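Local atomic coordinates of DUF5636 domain-containing protein (Legionella pneumophila subsp. pneumophila str. Philadelphia 1, PDB entry 4RD8), a protein that is of unknown function but folds into a compact, largely helical domain of the DUF5636 family. Residues L75-I79 with E128-I133; I82-F88 with W135-L140; F88-Q94 with S112-K117. The protein carries 3 engineered substitutions. All blocks are in the same frame, centred on the assembly; numbering follows the deposited sequence. Where two conformers were deposited one is given.

Contact 1. Residues L75-I79 with E128-I133; sequences LRTLI and ELTHAI
Two segments cross obliquely: residues 75-79, inside helix 69-85, and residues 128-133, which run from a turn through the N-cap Leu129 into helix 130-144. The CA atoms lie 8.5 Å apart for Arg76-Leu129 and 7.1 Å for Ile79-Ala132, so the backbones are nearer about one turn further on. Within the segments, Ile79 N bonds to Leu75 O (2.8 Å) and Ile133 N to Leu129 O (2.9 Å).

The apolar part centres on Ile79 (m, t). Its CD1 touches Leu129 CD1 and Ile133 CG1, each at 4.0 Å, while its CG2 packs on Ala132 CB at 3.8 Å.

The charged part lies at Glu128, just before helix 130-144. Arg76, bent by off-rotamer chi1 and chi2, passes its CG 3.6 Å from Leu129 CD1, a methyl that also covers one guanidinium face. Its NH1 and NH2 then both donate to Glu128 OE1, at 2.8 and 2.7 Å, a salt bridge made by the extended Glu128 (t, t). This is close helix-helix packing with an ion pair beside the apolar contact.

Asp118 binds the first amides of helix 130-144; selenomethionine Met92 covers Leu129 and Ala132, and helix 211-218 packs against Leu75 and Ile133.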
ATOM      1  N   LEU A  75      -4.389 -11.646   9.128  1.00 32.55           N
ATOM      2  CA  LEU A  75      -4.109 -10.810   7.961  1.00 32.31           C
ATOM      3  C   LEU A  75      -3.353  -9.544   8.362  1.00 33.97           C
ATOM      4  O   LEU A  75      -2.426  -9.122   7.676  1.00 26.81           O
ATOM      5  CB  LEU A  75      -5.406 -10.429   7.238  1.00 35.58           C
ATOM      6  CG  LEU A  75      -5.253  -9.415   6.097  1.00 32.58           C
ATOM      7  CD1 LEU A  75      -4.313  -9.946   5.035  1.00 32.98           C
ATOM      8  CD2 LEU A  75      -6.603  -9.083   5.480  1.00 39.55           C
ATOM      9  N   ARG A  76      -3.758  -8.941   9.476  1.00 32.34           N
ATOM     10  CA  ARG A  76      -3.106  -7.723   9.967  1.00 30.45           C
ATOM     11  C   ARG A  76      -1.654  -7.976  10.351  1.00 30.71           C
ATOM     12  O   ARG A  76      -0.778  -7.164  10.054  1.00 31.79           O
ATOM     13  CB  ARG A  76      -3.868  -7.146  11.163  1.00 36.71           C
ATOM     14  CG  ARG A  76      -4.853  -6.041  10.810  1.00 53.45           C
ATOM     15  CD  ARG A  76      -6.206  -6.283  11.448  1.00 59.16           C
ATOM     16  NE  ARG A  76      -6.903  -5.042  11.784  1.00 57.26           N
ATOM     17  CZ  ARG A  76      -7.931  -4.540  11.106  1.00 62.02           C
ATOM     18  NH1 ARG A  76      -8.404  -5.164  10.038  1.00 62.67           N
ATOM     19  NH2 ARG A  76      -8.488  -3.404  11.503  1.00 66.79           N
ATOM     20  N   THR A  77      -1.404  -9.102  11.010  1.00 30.39           N
ATOM     21  CA  THR A  77      -0.048  -9.441  11.415  1.00 30.46           C
ATOM     22  C   THR A  77       0.791  -9.819  10.196  1.00 32.66           C
ATOM     23  O   THR A  77       1.973  -9.496  10.136  1.00 31.94           O
ATOM     24  CB  THR A  77      -0.015 -10.551  12.495  1.00 41.66           C
ATOM     25  OG1 THR A  77      -0.746 -11.689  12.030  1.00 53.65           O
ATOM     26  CG2 THR A  77      -0.646 -10.050  13.789  1.00 41.61           C
ATOM     27  N   LEU A  78       0.180 -10.492   9.221  1.00 28.37           N
ATOM     28  CA  LEU A  78       0.867 -10.773   7.962  1.00 26.92           C
ATOM     29  C   LEU A  78       1.233  -9.479   7.243  1.00 28.36           C
ATOM     30  O   LEU A  78       2.365  -9.315   6.774  1.00 24.92           O
ATOM     31  CB  LEU A  78       0.015 -11.663   7.046  1.00 27.32           C
ATOM     32  CG  LEU A  78       0.504 -11.854   5.604  1.00 30.83           C
ATOM     33  CD1 LEU A  78       1.895 -12.482   5.570  1.00 36.77           C
ATOM     34  CD2 LEU A  78      -0.490 -12.711   4.804  1.00 35.83           C
ATOM     35  N   ILE A  79       0.276  -8.559   7.149  1.00 23.82           N
ATOM     36  CA  ILE A  79       0.540  -7.260   6.534  1.00 21.88           C
ATOM     37  C   ILE A  79       1.696  -6.542   7.254  1.00 22.96           C
ATOM     38  O   ILE A  79       2.622  -6.032   6.603  1.00 22.78           O
ATOM     39  CB  ILE A  79      -0.737  -6.381   6.510  1.00 27.20           C
ATOM     40  CG1 ILE A  79      -1.717  -6.916   5.443  1.00 21.93           C
ATOM     41  CG2 ILE A  79      -0.388  -4.916   6.263  1.00 24.36           C
ATOM     42  CD1 ILE A  79      -3.155  -6.416   5.596  1.00 26.78           C
ATOM     43  N   GLU A 128     -10.270  -0.597   4.726  1.00 29.22           N
ATOM     44  CA  GLU A 128      -9.697  -0.153   5.998  1.00 35.68           C
ATOM     45  C   GLU A 128      -8.167  -0.150   5.955  1.00 31.49           C
ATOM     46  O   GLU A 128      -7.506   0.749   6.483  1.00 27.91           O
ATOM     47  CB  GLU A 128     -10.191  -1.092   7.106  1.00 45.79           C
ATOM     48  CG  GLU A 128      -9.861  -0.682   8.529  1.00 52.24           C
ATOM     49  CD  GLU A 128     -10.282  -1.745   9.535  1.00 62.58           C
ATOM     50  OE1 GLU A 128      -9.937  -2.931   9.329  1.00 67.58           O
ATOM     51  OE2 GLU A 128     -10.961  -1.405  10.526  1.00 68.12           O
ATOM     52  N   LEU A 129      -7.611  -1.173   5.315  1.00 22.71           N
ATOM     53  CA  LEU A 129      -6.166  -1.337   5.228  1.00 22.23           C
ATOM     54  C   LEU A 129      -5.716  -1.367   3.782  1.00 22.08           C
ATOM     55  O   LEU A 129      -4.739  -2.039   3.456  1.00 22.56           O
ATOM     56  CB  LEU A 129      -5.739  -2.653   5.891  1.00 26.23           C
ATOM     57  CG  LEU A 129      -6.136  -2.864   7.351  1.00 38.25           C
ATOM     58  CD1 LEU A 129      -5.707  -4.246   7.814  1.00 45.99           C
ATOM     59  CD2 LEU A 129      -5.525  -1.800   8.230  1.00 32.54           C
ATOM     60  N   THR A 130      -6.428  -0.665   2.907  1.00 18.27           N
ATOM     61  CA  THR A 130      -6.116  -0.773   1.483  1.00 22.35           C
ATOM     62  C   THR A 130      -4.744  -0.183   1.151  1.00 20.01           C
ATOM     63  O   THR A 130      -4.017  -0.744   0.342  1.00 20.44           O
ATOM     64  CB  THR A 130      -7.211  -0.154   0.586  1.00 24.38           C
ATOM     65  OG1 THR A 130      -8.469  -0.766   0.887  1.00 28.13           O
ATOM     66  CG2 THR A 130      -6.895  -0.402  -0.885  1.00 23.87           C
ATOM     67  N   HIS A 131      -4.377   0.937   1.762  1.00 21.75           N
ATOM     68  CA  HIS A 131      -3.049   1.499   1.509  1.00 18.31           C
ATOM     69  C   HIS A 131      -1.965   0.548   2.012  1.00 19.12           C
ATOM     70  O   HIS A 131      -0.935   0.369   1.359  1.00 19.92           O
ATOM     71  CB  HIS A 131      -2.891   2.881   2.155  1.00 19.47           C
ATOM     72  CG  HIS A 131      -3.686   3.957   1.492  1.00 20.68           C
ATOM     73  ND1 HIS A 131      -3.784   4.083   0.116  1.00 20.30           N
ATOM     74  CD2 HIS A 131      -4.409   4.981   2.013  1.00 22.83           C
ATOM     75  CE1 HIS A 131      -4.537   5.133  -0.172  1.00 21.06           C
ATOM     76  NE2 HIS A 131      -4.931   5.688   0.956  1.00 20.26           N
ATOM     77  N   ALA A 132      -2.197  -0.072   3.168  1.00 18.36           N
ATOM     78  CA  ALA A 132      -1.262  -1.072   3.675  1.00 19.28           C
ATOM     79  C   ALA A 132      -1.108  -2.205   2.674  1.00 21.75           C
ATOM     80  O   ALA A 132       0.003  -2.682   2.431  1.00 19.80           O
ATOM     81  CB  ALA A 132      -1.732  -1.612   5.028  1.00 19.74           C
ATOM     82  N   ILE A 133      -2.226  -2.630   2.091  1.00 17.77           N
ATOM     83  CA  ILE A 133      -2.199  -3.682   1.077  1.00 20.80           C
ATOM     84  C   ILE A 133      -1.462  -3.256  -0.202  1.00 21.71           C
ATOM     85  O   ILE A 133      -0.695  -4.047  -0.759  1.00 23.11           O
ATOM     86  CB  ILE A 133      -3.616  -4.221   0.766  1.00 23.95           C
ATOM     87  CG1 ILE A 133      -4.162  -4.960   1.990  1.00 23.21           C
ATOM     88  CG2 ILE A 133      -3.581  -5.165  -0.420  1.00 21.09           C
ATOM     89  CD1 ILE A 133      -5.617  -5.376   1.868  1.00 27.93           C
TER

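Contact 2. Residues I82-F88 with W135-L140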
ATOM      1  N   ILE A  82       5.208  -8.067   6.408  1.00 22.85           N
ATOM      2  CA  ILE A  82       5.675  -7.647   5.091  1.00 21.95           C
ATOM      3  C   ILE A  82       6.195  -6.216   5.154  1.00 24.85           C
ATOM      4  O   ILE A  82       7.254  -5.904   4.615  1.00 25.05           O
ATOM      5  CB  ILE A  82       4.550  -7.763   4.041  1.00 21.05           C
ATOM      6  CG1 ILE A  82       4.214  -9.244   3.831  1.00 24.88           C
ATOM      7  CG2 ILE A  82       4.976  -7.117   2.725  1.00 22.40           C
ATOM      8  CD1 ILE A  82       2.914  -9.486   3.075  1.00 24.80           C
ATOM      9  N   LEU A  83       5.453  -5.350   5.833  1.00 21.40           N
ATOM     10  CA  LEU A  83       5.845  -3.951   5.960  1.00 19.68           C
ATOM     11  C   LEU A  83       7.130  -3.803   6.748  1.00 20.29           C
ATOM     12  O   LEU A  83       8.005  -3.034   6.370  1.00 19.45           O
ATOM     13  CB  LEU A  83       4.743  -3.125   6.629  1.00 17.60           C
ATOM     14  CG  LEU A  83       3.483  -2.942   5.782  1.00 20.20           C
ATOM     15  CD1 LEU A  83       2.451  -2.173   6.607  1.00 21.47           C
ATOM     16  CD2 LEU A  83       3.813  -2.208   4.485  1.00 21.64           C
ATOM     17  N   THR A  84       7.243  -4.537   7.845  1.00 22.43           N
ATOM     18  CA  THR A  84       8.452  -4.484   8.657  1.00 23.31           C
ATOM     19  C   THR A  84       9.701  -4.881   7.863  1.00 23.64           C
ATOM     20  O   THR A  84      10.747  -4.232   7.974  1.00 26.45           O
ATOM     21  CB  THR A  84       8.314  -5.363   9.894  1.00 28.59           C
ATOM     22  OG1 THR A  84       7.203  -4.888  10.664  1.00 27.81           O
ATOM     23  CG2 THR A  84       9.583  -5.292  10.735  1.00 28.67           C
ATOM     24  N   GLU A  85       9.579  -5.936   7.059  1.00 23.14           N
ATOM     25  CA  GLU A  85      10.663  -6.389   6.185  1.00 23.82           C
ATOM     26  C   GLU A  85      11.163  -5.284   5.266  1.00 25.18           C
ATOM     27  O   GLU A  85      12.338  -5.279   4.883  1.00 25.70           O
ATOM     28  CB  GLU A  85      10.201  -7.559   5.313  1.00 28.70           C
ATOM     29  CG  GLU A  85      10.228  -8.909   5.969  1.00 42.52           C
ATOM     30  CD  GLU A  85      10.007 -10.023   4.965  1.00 47.58           C
ATOM     31  OE1 GLU A  85      10.416  -9.861   3.786  1.00 43.07           O
ATOM     32  OE2 GLU A  85       9.419 -11.055   5.353  1.00 45.76           O
ATOM     33  N   ALA A  86      10.260  -4.370   4.908  1.00 19.41           N
ATOM     34  CA  ALA A  86      10.569  -3.270   4.000  1.00 23.19           C
ATOM     35  C   ALA A  86      11.023  -2.004   4.722  1.00 22.77           C
ATOM     36  O   ALA A  86      11.193  -0.953   4.093  1.00 21.78           O
ATOM     37  CB  ALA A  86       9.373  -2.952   3.105  1.00 20.87           C
ATOM     38  N   GLY A  87      11.194  -2.085   6.041  1.00 20.08           N
ATOM     39  CA  GLY A  87      11.698  -0.943   6.788  1.00 20.48           C
ATOM     40  C   GLY A  87      10.650  -0.047   7.413  1.00 19.21           C
ATOM     41  O   GLY A  87      10.979   0.995   7.978  1.00 20.23           O
ATOM     42  N   PHE A  88       9.382  -0.436   7.332  1.00 18.21           N
ATOM     43  CA  PHE A  88       8.342   0.328   8.012  1.00 16.67           C
ATOM     44  C   PHE A  88       8.445   0.148   9.531  1.00 19.14           C
ATOM     45  O   PHE A  88       9.017  -0.833  10.020  1.00 19.19           O
ATOM     46  CB  PHE A  88       6.949  -0.098   7.541  1.00 16.26           C
ATOM     47  CG  PHE A  88       6.614   0.352   6.144  1.00 16.65           C
ATOM     48  CD1 PHE A  88       7.185  -0.271   5.041  1.00 17.87           C
ATOM     49  CD2 PHE A  88       5.729   1.394   5.936  1.00 18.82           C
ATOM     50  CE1 PHE A  88       6.871   0.149   3.752  1.00 19.30           C
ATOM     51  CE2 PHE A  88       5.409   1.819   4.656  1.00 18.07           C
ATOM     52  CZ  PHE A  88       5.986   1.183   3.558  1.00 18.78           C
ATOM     53  N   TRP A 135       1.020  -1.231  -0.406  1.00 18.35           N
ATOM     54  CA  TRP A 135       2.429  -1.350  -0.070  1.00 16.55           C
ATOM     55  C   TRP A 135       2.895  -2.798   0.014  1.00 20.31           C
ATOM     56  O   TRP A 135       3.977  -3.123  -0.474  1.00 19.32           O
ATOM     57  CB  TRP A 135       2.789  -0.489   1.161  1.00 17.13           C
ATOM     58  CG  TRP A 135       2.893   0.925   0.700  1.00 17.61           C
ATOM     59  CD1 TRP A 135       1.933   1.891   0.772  1.00 19.61           C
ATOM     60  CD2 TRP A 135       3.995   1.498  -0.025  1.00 21.80           C
ATOM     61  NE1 TRP A 135       2.388   3.048   0.171  1.00 22.02           N
ATOM     62  CE2 TRP A 135       3.640   2.827  -0.331  1.00 20.51           C
ATOM     63  CE3 TRP A 135       5.242   1.014  -0.432  1.00 22.59           C
ATOM     64  CZ2 TRP A 135       4.508   3.689  -1.017  1.00 21.23           C
ATOM     65  CZ3 TRP A 135       6.098   1.869  -1.116  1.00 20.57           C
ATOM     66  CH2 TRP A 135       5.722   3.193  -1.404  1.00 20.47           C
ATOM     67  N   CYS A 136       2.078  -3.681   0.584  1.00 18.28           N
ATOM     68  CA  CYS A 136       2.437  -5.098   0.581  1.00 16.72           C
ATOM     69  C   CYS A 136       2.600  -5.632  -0.843  1.00 20.06           C
ATOM     70  O   CYS A 136       3.475  -6.441  -1.088  1.00 20.58           O
ATOM     71  CB  CYS A 136       1.421  -5.958   1.345  1.00 19.25           C
ATOM     72  SG  CYS A 136       1.424  -5.663   3.118  1.00 24.03           S
ATOM     73  N   LEU A 137       1.750  -5.195  -1.773  1.00 21.94           N
ATOM     74  CA  LEU A 137       1.851  -5.674  -3.157  1.00 21.67           C
ATOM     75  C   LEU A 137       3.170  -5.207  -3.794  1.00 21.01           C
ATOM     76  O   LEU A 137       3.861  -5.981  -4.466  1.00 22.53           O
ATOM     77  CB  LEU A 137       0.646  -5.208  -3.987  1.00 22.49           C
ATOM     78  CG  LEU A 137      -0.714  -5.749  -3.516  1.00 23.25           C
ATOM     79  CD1 LEU A 137      -1.841  -5.094  -4.309  1.00 32.57           C
ATOM     80  CD2 LEU A 137      -0.786  -7.278  -3.658  1.00 26.36           C
ATOM     81  N   ILE A 138       3.501  -3.940  -3.579  1.00 23.49           N
ATOM     82  CA  ILE A 138       4.770  -3.365  -4.021  1.00 22.30           C
ATOM     83  C   ILE A 138       5.967  -4.125  -3.448  1.00 22.37           C
ATOM     84  O   ILE A 138       6.896  -4.477  -4.185  1.00 23.54           O
ATOM     85  CB  ILE A 138       4.850  -1.889  -3.624  1.00 21.94           C
ATOM     86  CG1 ILE A 138       3.932  -1.076  -4.526  1.00 20.85           C
ATOM     87  CG2 ILE A 138       6.278  -1.351  -3.737  1.00 18.46           C
ATOM     88  CD1 ILE A 138       3.488   0.215  -3.873  1.00 18.28           C
ATOM     89  N   ILE A 139       5.937  -4.389  -2.145  1.00 21.92           N
ATOM     90  CA  ILE A 139       7.022  -5.118  -1.486  1.00 19.56           C
ATOM     91  C   ILE A 139       7.134  -6.551  -1.994  1.00 24.53           C
ATOM     92  O   ILE A 139       8.224  -7.004  -2.306  1.00 22.78           O
ATOM     93  CB  ILE A 139       6.860  -5.108   0.047  1.00 20.58           C
ATOM     94  CG1 ILE A 139       6.923  -3.668   0.553  1.00 20.38           C
ATOM     95  CG2 ILE A 139       7.922  -5.985   0.724  1.00 21.19           C
ATOM     96  CD1 ILE A 139       6.171  -3.441   1.879  1.00 19.66           C
ATOM     97  N   LEU A 140       6.012  -7.268  -2.070  1.00 22.91           N
ATOM     98  CA  LEU A 140       6.020  -8.622  -2.630  1.00 22.93           C
ATOM     99  C   LEU A 140       6.512  -8.655  -4.077  1.00 27.00           C
ATOM    100  O   LEU A 140       7.221  -9.577  -4.469  1.00 26.98           O
ATOM    101  CB  LEU A 140       4.631  -9.267  -2.530  1.00 25.70           C
ATOM    102  CG  LEU A 140       4.129  -9.554  -1.107  1.00 25.54           C
ATOM    103  CD1 LEU A 140       2.656  -9.962  -1.145  1.00 27.90           C
ATOM    104  CD2 LEU A 140       4.946 -10.655  -0.452  1.00 29.42           C
TER
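The contact is an all-apolar helix-helix interface, formed where the last turns of helix 69-85 and its Schellman C-terminus cross over the middle of helix 130-144. The helices cross obliquely, with CA atoms 6.1 Å apart at Ile82-Cys136 and 6.8 Å at Ala86-Ile139.

Ile82 gives up the most surface. Its CB points at the partner helix, and CG2 settles between Cys136 SG at 3.9 Å and Ile139 CG2 at 3.7 Å, while CD1 reaches Leu140 CD2 at 4.2 Å. One residue thus spans a full turn of the other helix.

Ile139 is the reciprocal centre. Its CD1 enters a pocket made by three residues of the opposing segment: Ala86 CB at 3.5 Å, Leu83 CD2 at 3.7 Å and Phe88 CE1 at 4.1 Å. Ala86 allows this close approach because its side chain ends at CB.

Cys136 lies between Ile82 and Leu83, its SG 4.3 Å from Leu83 CG. Leu83 also meets Trp135 through CD2-CB at 3.9 Å.

The chain turn at the helix end brings Phe88 into the same core. Gly87, with positive phi, is the C-prime residue; Gly87 N bonds to Thr84 O (2.9 Å) and Phe88 N to Leu83 O (3.1 Å). Helix 157-162 covers this end, with Tyr162 meeting the rings of both Phe88 and Trp135. Those two rings lie obliquely, planes at 58°, and come closest at Phe88 CZ and Trp135 CE3, 4.1 Å apart, with CE3 near the plane of the Phe88 ring.

Contact 3. Residues F88-Q94 with S112-K117; sequences FREGMLQ and SGFMLK
Phe88 and two selenomethionines, Met92 and Met115, form the apolar centre of two extended segments that run parallel and are joined by a single parallel beta bridge, Leu93 with Leu116. Met115 (t, p, p) points across at its partner: CE lies 3.6 Å from Phe88 CE2, and CG is 3.9 Å from Met92 CG. These residues face helices 69-85 and 130-144. Leu93, Phe114 and Leu116 form a second apolar group beside helix 103-111, with Leu93 CD1 3.5 Å from Phe114 CD1 and Leu93 CB 4.1 Å from Leu116 CD2.

The CA register is Phe88-Gly113 (5.2 Å), Arg89-Phe114 (5.2 Å), Met92-Met115 (5.1 Å), Leu93-Leu116 (4.6 Å) and Gln94-Lys117 (5.6 Å). Leu93 flanks its bridge partner by two bonds, Leu93 N to Met115 O (2.9 Å) and Lys117 N to Leu93 O (3.0 Å); Arg89 N to Gly113 O (2.9 Å) adds a third. Between the Arg89 bond and the Leu93 bonds, Glu90 and Gly91 bow outward, Gly91 at positive phi, and a water bridges the gap, donating to Arg89 O (2.9 Å) and Gly91 O (2.8 Å) and accepting from Met115 N (2.9 Å).

Gly113, also at positive phi, closes a Schellman motif after helix 103-111. Arg89 wraps this end: its CG stands 3.5 Å over the Phe114 ring centroid, a CH-pi contact, while NE and NH2 donate to Ser112 O at 2.8 and 3.1 Å. At the far edge Lys117 NZ binds Asn98 and, weakly at 3.2 Å, Gln94 OE1.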
ATOM      1  N   PHE A  88       9.382  -0.436   7.332  1.00 18.21           N
ATOM      2  CA  PHE A  88       8.342   0.328   8.012  1.00 16.67           C
ATOM      3  C   PHE A  88       8.445   0.148   9.531  1.00 19.14           C
ATOM      4  O   PHE A  88       9.017  -0.833  10.020  1.00 19.19           O
ATOM      5  CB  PHE A  88       6.949  -0.098   7.541  1.00 16.26           C
ATOM      6  CG  PHE A  88       6.614   0.352   6.144  1.00 16.65           C
ATOM      7  CD1 PHE A  88       7.185  -0.271   5.041  1.00 17.87           C
ATOM      8  CD2 PHE A  88       5.729   1.394   5.936  1.00 18.82           C
ATOM      9  CE1 PHE A  88       6.871   0.149   3.752  1.00 19.30           C
ATOM     10  CE2 PHE A  88       5.409   1.819   4.656  1.00 18.07           C
ATOM     11  CZ  PHE A  88       5.986   1.183   3.558  1.00 18.78           C
ATOM     12  N   ARG A  89       7.888   1.099  10.279  1.00 17.96           N
ATOM     13  CA  ARG A  89       7.788   0.929  11.723  1.00 17.93           C
ATOM     14  C   ARG A  89       6.937  -0.297  12.005  1.00 20.10           C
ATOM     15  O   ARG A  89       5.988  -0.578  11.265  1.00 21.41           O
ATOM     16  CB  ARG A  89       7.120   2.143  12.363  1.00 16.34           C
ATOM     17  CG  ARG A  89       7.830   3.451  12.081  1.00 17.97           C
ATOM     18  CD  ARG A  89       8.879   3.781  13.135  1.00 22.38           C
ATOM     19  NE  ARG A  89       9.496   5.075  12.835  1.00 20.47           N
ATOM     20  CZ  ARG A  89      10.209   5.797  13.690  1.00 22.03           C
ATOM     21  NH1 ARG A  89      10.401   5.388  14.942  1.00 17.43           N
ATOM     22  NH2 ARG A  89      10.724   6.953  13.282  1.00 22.34           N
ATOM     23  N   GLU A  90       7.261  -1.005  13.076  1.00 20.63           N
ATOM     24  CA  GLU A  90       6.489  -2.178  13.464  0.59 23.82           C
ATOM     25  C   GLU A  90       5.245  -1.770  14.246  1.00 29.09           C
ATOM     26  O   GLU A  90       5.318  -1.315  15.390  1.00 32.34           O
ATOM     27  CB  GLU A  90       7.329  -3.145  14.291  0.59 26.56           C
ATOM     28  CG  GLU A  90       6.622  -4.458  14.597  0.59 27.01           C
ATOM     29  CD  GLU A  90       7.592  -5.548  14.984  0.59 31.52           C
ATOM     30  OE1 GLU A  90       8.579  -5.241  15.688  0.59 38.49           O
ATOM     31  OE2 GLU A  90       7.378  -6.709  14.574  0.59 32.18           O
ATOM     32  N   GLY A  91       4.092  -1.925  13.615  1.00 32.93           N
ATOM     33  CA  GLY A  91       2.845  -1.524  14.237  1.00 33.28           C
ATOM     34  C   GLY A  91       2.146  -0.466  13.407  1.00 21.38           C
ATOM     35  O   GLY A  91       2.632   0.657  13.304  1.00 27.40           O
HETATM   36  N   MSE A  92       1.026  -0.844  12.795  1.00 26.95           N
HETATM   37  CA  MSE A  92       0.203   0.111  12.059  1.00 20.81           C
HETATM   38  C   MSE A  92      -0.550   0.982  13.079  1.00 25.77           C
HETATM   39  O   MSE A  92      -1.024   0.470  14.100  1.00 24.31           O
HETATM   40  CB  MSE A  92      -0.791  -0.624  11.138  1.00 21.97           C
HETATM   41  CG  MSE A  92      -0.158  -1.429   9.990  1.00 30.32           C
HETATM   42 SE   MSE A  92      -1.480  -2.076   8.709  0.45 34.49          SE
HETATM   43  CE  MSE A  92      -2.535  -3.197   9.907  1.00 64.13           C
ATOM     44  N   LEU A  93      -0.643   2.280  12.797  1.00 24.00           N
ATOM     45  CA  LEU A  93      -1.269   3.235  13.717  1.00 20.75           C
ATOM     46  C   LEU A  93      -2.689   3.583  13.285  1.00 25.40           C
ATOM     47  O   LEU A  93      -3.043   3.462  12.111  1.00 22.85           O
ATOM     48  CB  LEU A  93      -0.448   4.528  13.788  1.00 23.53           C
ATOM     49  CG  LEU A  93       1.004   4.393  14.266  1.00 21.95           C
ATOM     50  CD1 LEU A  93       1.624   5.763  14.416  1.00 24.25           C
ATOM     51  CD2 LEU A  93       1.078   3.641  15.579  1.00 27.59           C
ATOM     52  N   GLN A  94      -3.501   3.992  14.254  1.00 22.34           N
ATOM     53  CA  GLN A  94      -4.739   4.708  13.974  1.00 20.66           C
ATOM     54  C   GLN A  94      -4.907   5.677  15.142  1.00 20.42           C
ATOM     55  O   GLN A  94      -4.140   5.625  16.099  1.00 18.20           O
ATOM     56  CB  GLN A  94      -5.912   3.736  13.948  1.00 19.33           C
ATOM     57  CG  GLN A  94      -6.131   3.049  15.298  1.00 20.35           C
ATOM     58  CD  GLN A  94      -7.370   2.202  15.339  1.00 25.08           C
ATOM     59  OE1 GLN A  94      -7.395   1.090  14.806  1.00 29.50           O
ATOM     60  NE2 GLN A  94      -8.411   2.712  15.989  1.00 25.97           N
ATOM     61  N   SER A 112       7.837   9.636   8.833  1.00 15.35           N
ATOM     62  CA  SER A 112       8.550   8.983   9.920  1.00 16.18           C
ATOM     63  C   SER A 112       8.567   7.466   9.781  1.00 16.95           C
ATOM     64  O   SER A 112       9.167   6.783  10.611  1.00 16.24           O
ATOM     65  CB  SER A 112       7.943   9.365  11.278  1.00 17.08           C
ATOM     66  OG  SER A 112       7.935  10.782  11.431  1.00 19.63           O
ATOM     67  N   GLY A 113       7.907   6.940   8.746  1.00 16.06           N
ATOM     68  CA  GLY A 113       7.942   5.509   8.480  1.00 16.96           C
ATOM     69  C   GLY A 113       6.769   4.677   8.987  1.00 18.91           C
ATOM     70  O   GLY A 113       6.796   3.448   8.895  1.00 17.71           O
ATOM     71  N   PHE A 114       5.741   5.329   9.524  1.00 17.41           N
ATOM     72  CA  PHE A 114       4.568   4.611  10.018  1.00 14.98           C
ATOM     73  C   PHE A 114       3.523   4.380   8.933  1.00 16.09           C
ATOM     74  O   PHE A 114       3.222   5.285   8.144  1.00 16.40           O
ATOM     75  CB  PHE A 114       3.902   5.388  11.168  1.00 16.19           C
ATOM     76  CG  PHE A 114       4.739   5.470  12.409  1.00 15.74           C
ATOM     77  CD1 PHE A 114       4.693   4.463  13.364  1.00 19.07           C
ATOM     78  CD2 PHE A 114       5.582   6.553  12.623  1.00 16.15           C
ATOM     79  CE1 PHE A 114       5.458   4.534  14.518  1.00 18.10           C
ATOM     80  CE2 PHE A 114       6.363   6.623  13.775  1.00 17.72           C
ATOM     81  CZ  PHE A 114       6.298   5.608  14.727  1.00 17.57           C
HETATM   82  N   MSE A 115       2.965   3.167   8.910  1.00 17.06           N
HETATM   83  CA  MSE A 115       1.764   2.879   8.125  1.00 20.25           C
HETATM   84  C   MSE A 115       0.553   3.137   9.005  1.00 19.23           C
HETATM   85  O   MSE A 115       0.561   2.808  10.189  1.00 22.97           O
HETATM   86  CB  MSE A 115       1.759   1.409   7.674  1.00 18.08           C
HETATM   87  CG  MSE A 115       0.461   0.979   6.959  1.00 16.36           C
HETATM   88 SE   MSE A 115       0.096   1.963   5.340  0.60 27.58          SE
HETATM   89  CE  MSE A 115       1.781   1.669   4.443  1.00 21.94           C
ATOM     90  N   LEU A 116      -0.486   3.743   8.434  1.00 16.74           N
ATOM     91  CA  LEU A 116      -1.711   3.986   9.177  1.00 17.11           C
ATOM     92  C   LEU A 116      -2.917   3.370   8.488  1.00 19.02           C
ATOM     93  O   LEU A 116      -2.872   3.074   7.292  1.00 19.54           O
ATOM     94  CB  LEU A 116      -1.932   5.495   9.302  1.00 19.29           C
ATOM     95  CG  LEU A 116      -0.836   6.222  10.088  1.00 25.65           C
ATOM     96  CD1 LEU A 116       0.167   6.829   9.146  1.00 25.56           C
ATOM     97  CD2 LEU A 116      -1.456   7.291  10.976  1.00 28.46           C
ATOM     98  N   LYS A 117      -3.994   3.195   9.252  1.00 19.02           N
ATOM     99  CA  LYS A 117      -5.293   2.854   8.702  1.00 24.68           C
ATOM    100  C   LYS A 117      -5.680   3.895   7.661  1.00 24.04           C
ATOM    101  O   LYS A 117      -5.324   5.067   7.802  1.00 21.04           O
ATOM    102  CB  LYS A 117      -6.331   2.875   9.821  1.00 30.55           C
ATOM    103  CG  LYS A 117      -6.881   1.541  10.220  1.00 34.76           C
ATOM    104  CD  LYS A 117      -7.948   1.726  11.291  1.00 26.72           C
ATOM    105  CE  LYS A 117      -8.525   0.408  11.742  1.00 37.66           C
ATOM    106  NZ  LYS A 117      -9.682   0.615  12.653  1.00 39.48           N
TER
HETATM  107  O   HOH W   1       3.802   1.196  10.815  1.00 20.58           O

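How the contacts relate
Along the chain the segments follow the order 75-79, 82-88, 88-94, 112-117, 128-133 and 135-140. Contacts 1 and 2 are successive parts of one interface between helices 69-85 and 130-144, their centres about 10 Å apart. Contact 3 joins the two ends of the excursion containing helix 103-111, within the connection between those helices; its centre is about 11 Å from each other centre. Phe88 belongs to contacts 2 and 3 alike. Met115 packs on Ala132 of contact 1 and on Leu83 and Trp135 of contact 2, while Met92 touches Leu129 and Ala132. In this helical fold without regular strands, the apolar side of contact 3 thus continues the buried helix interface of contacts 1 and 2.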